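Local atomic coordinates of putative enoyl-CoA hydratase (Streptomyces coelicolor A3, PDB entry 3G64), a protein that probably catalyses the reversible hydration of enoyl-CoA thioesters, or a related reaction on acyl-CoA substrates. Residues I23-V27 with A213-A217; F43-A47 with F98-T102. All coordinates share one frame; numbering follows the deposited sequence.

From the N terminus the chain first forms the hairpin of strands 19-24 and 27-32, whose turn and adjoining strand ends supply residues 23-27 of contact 1. It then enters helix 43-58, where contact 2 begins, and meets it again 51 residues on, through helix 92-111. Contact 2 thus closes a short loop that includes strand 64-69 and helix 80-87. Contact 1 closes only when helix 205-217 reaches the hairpin, 186 residues after its turn, so the loop of contact 2 is nested within that of contact 1. The centres lie 27 Å apart and the contacts do not touch: contact 1 ties a helix to the edge of the six-stranded sheet, while contact 2 joins two helices.

Contact 1: residues I23-V27 with A213-A217; sequences ITDGV and ARRLA
Arg214 reaches the turn of the hairpin with both terminal nitrogens, each donating to a backbone carbonyl. Arg214 NH1 gives a nearly straight bond to Asp25 O (2.8 Å, N-H...O angle 176°), and Arg214 NH2 bonds to Thr24 O at 3.0 Å. Both oxygens lie close to the guanidinium plane, so the pair of bonds fixes its rotation. The flat group is also enclosed from two sides. Val27 CG2 packs over one face, 3.6 Å from Arg214 NH2, while Asp25 OD2 stands over the other, 3.6 Å from Arg214 NH1. This salt bridge is one of charges alone, because no N-H points at the carboxylate. On the helix surface the two valine branches divide the work: Val27 CG1 meets Ala213 CB at 3.8 Å, and Val27 CG2 meets Ala217 CB at the same distance.

Arg214 gets there by leaving the helix with CG anti to the backbone N (chi1 -178°) and then bending at chi2 and chi3. On the hairpin side, Thr24 O also accepts from Val27 N, the two donors arriving from opposite faces of its carbonyl plane. Further out, Arg63 bonds to Ala217 O through its NE. The backbone is a type I' turn from Thr24 to Val27, closing a two-residue beta hairpin at the edge of the crotonase-fold sheet, here bound to helix 205-217.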
# COMPACT_ATOMS: atom_id res chain seq x y z
N ILE A 23 24.31 24.45 6.62
CA ILE A 23 23.17 25.06 5.94
C ILE A 23 23.64 26.11 4.94
O ILE A 23 24.36 27.04 5.30
CB ILE A 23 22.19 25.72 6.94
CG1 ILE A 23 21.73 24.71 7.99
CG2 ILE A 23 20.95 26.25 6.22
CD1 ILE A 23 20.61 25.25 8.86
N THR A 24 23.24 25.94 3.68
CA THR A 24 23.56 26.91 2.64
C THR A 24 22.32 27.24 1.82
O THR A 24 21.77 26.36 1.15
CB THR A 24 24.63 26.38 1.67
OG1 THR A 24 25.84 26.16 2.38
CG2 THR A 24 24.87 27.37 0.54
N ASP A 25 21.89 28.49 1.88
CA ASP A 25 20.79 28.98 1.04
C ASP A 25 19.56 28.10 1.22
O ASP A 25 18.95 27.65 0.25
CB ASP A 25 21.23 28.98 -0.43
CG ASP A 25 20.37 29.90 -1.31
OD1 ASP A 25 19.49 30.63 -0.77
OD2 ASP A 25 20.59 29.90 -2.54
N GLY A 26 19.22 27.81 2.47
CA GLY A 26 18.00 27.08 2.79
C GLY A 26 18.07 25.56 2.64
O GLY A 26 17.06 24.89 2.82
N VAL A 27 19.24 25.02 2.29
CA VAL A 27 19.42 23.58 2.25
C VAL A 27 20.32 23.14 3.41
O VAL A 27 21.45 23.60 3.52
CB VAL A 27 20.06 23.11 0.94
CG1 VAL A 27 20.35 21.62 1.00
CG2 VAL A 27 19.15 23.40 -0.21
N ALA A 213 17.97 18.57 -3.83
CA ALA A 213 17.65 19.46 -2.70
C ALA A 213 17.45 20.89 -3.16
O ALA A 213 16.53 21.58 -2.75
CB ALA A 213 18.74 19.41 -1.65
N ARG A 214 18.38 21.33 -4.02
CA ARG A 214 18.35 22.67 -4.56
C ARG A 214 17.12 22.88 -5.47
O ARG A 214 16.50 23.93 -5.45
CB ARG A 214 19.66 22.95 -5.34
CG ARG A 214 19.75 24.35 -5.91
CD ARG A 214 19.45 25.41 -4.85
NE ARG A 214 20.47 25.39 -3.82
CZ ARG A 214 20.35 25.96 -2.62
NH1 ARG A 214 19.23 26.60 -2.29
NH2 ARG A 214 21.35 25.87 -1.74
N ARG A 215 16.79 21.88 -6.28
CA ARG A 215 15.58 21.92 -7.08
C ARG A 215 14.35 22.16 -6.21
O ARG A 215 13.51 23.02 -6.51
CB ARG A 215 15.41 20.63 -7.89
CG ARG A 215 14.10 20.61 -8.67
CD ARG A 215 13.92 19.38 -9.55
NE ARG A 215 12.65 19.50 -10.26
CZ ARG A 215 12.05 18.52 -10.94
NH1 ARG A 215 12.59 17.31 -11.01
NH2 ARG A 215 10.90 18.76 -11.54
N LEU A 216 14.24 21.40 -5.11
CA LEU A 216 13.12 21.55 -4.18
C LEU A 216 13.17 22.90 -3.48
O LEU A 216 12.14 23.56 -3.34
CB LEU A 216 13.12 20.41 -3.14
CG LEU A 216 12.69 19.05 -3.70
CD1 LEU A 216 13.22 17.91 -2.82
CD2 LEU A 216 11.18 18.97 -3.81
N ALA A 217 14.37 23.33 -3.07
CA ALA A 217 14.51 24.60 -2.34
C ALA A 217 14.26 25.82 -3.23
O ALA A 217 13.99 26.91 -2.73
CB ALA A 217 15.88 24.70 -1.69

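Contact 2: residues F43-A47 with F98-T102; sequences FEAYA and FNRMT
Phe43, Tyr46 and Phe98 form an aromatic cluster in which successive rings meet edge to face. The edge of Phe43 is directed at the face of Phe98 in an offset T-shaped pair, with planes at 80° and Phe43 CE1 3.5 Å from Phe98 CD1. Phe98 in turn directs its own edge toward the face of Tyr46; these centroids are 5.8 Å apart and the planes are again steeply inclined. Phe98 therefore serves as acceptor in one pair and donor in the other. Its CG lies anti to the backbone N, which carries the ring across to helix 43-58.

A CH-pi contact adds to the cluster. Thr102 CG2 sits over a face of Tyr46, 3.7 Å from the ring centroid and 14° off the normal.

The remaining contacts are apolar. Selenomethionine Met101 extends through chi1 and chi2 and bends at chi3, bringing its CE to 3.6 Å from Tyr46 CB. Met101 SE lies 4.0 Å from Ala47 N, with Ala47 CB a little farther off. No hydrogen bond spans the two segments, so they are joined by ring and methyl packing. An alanine in place of Tyr46 would probably leave the edge of Phe98 and the methyl of Thr102 without their aromatic partner and open a gap between the helices.

The local axes of 43-47 and 98-102 approach to 10.5 Å at a signed crossing angle of 43°. Ile83 of helix 80-87 touches Phe43, Tyr46 and Phe98, making that helix a third wall of the cluster. Helix 92-111 also meets the third subunit: Arg100 forms a salt bridge to Glu244 of that subunit, and Asn99 and Phe98 pack on its Gln250 and Met254.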
# COMPACT_ATOMS: atom_id res chain seq x y z
N PHE A 43 24.15 6.68 21.01
CA PHE A 43 23.08 7.33 21.72
C PHE A 43 23.07 8.81 21.42
O PHE A 43 22.01 9.40 21.24
CB PHE A 43 23.23 7.10 23.23
CG PHE A 43 23.04 5.67 23.65
CD1 PHE A 43 21.94 4.96 23.20
CD2 PHE A 43 23.96 5.03 24.45
CE1 PHE A 43 21.75 3.63 23.55
CE2 PHE A 43 23.78 3.71 24.82
CZ PHE A 43 22.67 3.00 24.37
N GLU A 44 24.25 9.43 21.41
CA GLU A 44 24.36 10.88 21.24
C GLU A 44 24.01 11.32 19.81
O GLU A 44 23.55 12.43 19.61
CB GLU A 44 25.77 11.37 21.59
CG GLU A 44 26.10 11.28 23.07
CD GLU A 44 26.49 9.87 23.52
OE1 GLU A 44 26.73 8.98 22.67
OE2 GLU A 44 26.55 9.66 24.75
N ALA A 45 24.25 10.46 18.82
CA ALA A 45 23.88 10.81 17.46
C ALA A 45 22.36 10.78 17.30
O ALA A 45 21.78 11.64 16.64
CB ALA A 45 24.54 9.87 16.47
N TYR A 46 21.71 9.78 17.89
CA TYR A 46 20.25 9.78 17.91
C TYR A 46 19.73 11.05 18.60
O TYR A 46 18.76 11.65 18.15
CB TYR A 46 19.73 8.56 18.65
CG TYR A 46 19.70 7.28 17.83
CD1 TYR A 46 18.89 7.17 16.70
CD2 TYR A 46 20.45 6.18 18.21
CE1 TYR A 46 18.84 5.99 15.96
CE2 TYR A 46 20.40 5.01 17.49
CZ TYR A 46 19.60 4.92 16.37
OH TYR A 46 19.58 3.74 15.68
N ALA A 47 20.38 11.46 19.70
CA ALA A 47 19.89 12.62 20.44
C ALA A 47 20.03 13.88 19.61
O ALA A 47 19.17 14.77 19.65
CB ALA A 47 20.62 12.77 21.82
N PHE A 98 15.05 4.50 25.19
CA PHE A 98 15.93 4.41 24.00
C PHE A 98 15.07 4.07 22.77
O PHE A 98 15.14 4.72 21.73
CB PHE A 98 17.07 3.37 24.18
CG PHE A 98 17.74 3.03 22.88
CD1 PHE A 98 18.53 3.98 22.24
CD2 PHE A 98 17.49 1.82 22.25
CE1 PHE A 98 19.11 3.72 20.97
CE2 PHE A 98 18.09 1.54 20.97
CZ PHE A 98 18.88 2.50 20.34
N ASN A 99 14.22 3.06 22.89
CA ASN A 99 13.41 2.68 21.75
C ASN A 99 12.37 3.70 21.36
O ASN A 99 12.01 3.82 20.18
CB ASN A 99 12.83 1.29 21.93
CG ASN A 99 13.91 0.23 21.94
OD1 ASN A 99 14.51 -0.06 20.89
ND2 ASN A 99 14.21 -0.31 23.12
N ARG A 100 11.90 4.46 22.34
CA ARG A 100 10.99 5.55 22.01
C ARG A 100 11.74 6.65 21.27
O ARG A 100 11.20 7.27 20.37
CB ARG A 100 10.34 6.12 23.27
CG ARG A 100 9.42 7.30 22.98
CD ARG A 100 8.61 7.69 24.22
NE ARG A 100 7.43 6.84 24.43
CZ ARG A 100 7.16 6.22 25.58
NH1 ARG A 100 8.01 6.37 26.60
NH2 ARG A 100 6.04 5.48 25.73
N MSE A 101 12.97 6.91 21.69
CA MSE A 101 13.74 7.97 21.06
C MSE A 101 14.00 7.64 19.58
O MSE A 101 13.92 8.52 18.73
CB MSE A 101 15.07 8.18 21.78
CG MSE A 101 16.07 8.98 20.92
SE MSE A 101 17.72 9.49 21.86
CE MSE A 101 18.60 7.72 21.94
N THR A 102 14.32 6.39 19.27
CA THR A 102 14.62 6.09 17.86
C THR A 102 13.37 6.21 17.00
O THR A 102 13.40 6.80 15.91
CB THR A 102 15.19 4.68 17.70
OG1 THR A 102 14.27 3.73 18.24
CG2 THR A 102 16.52 4.56 18.40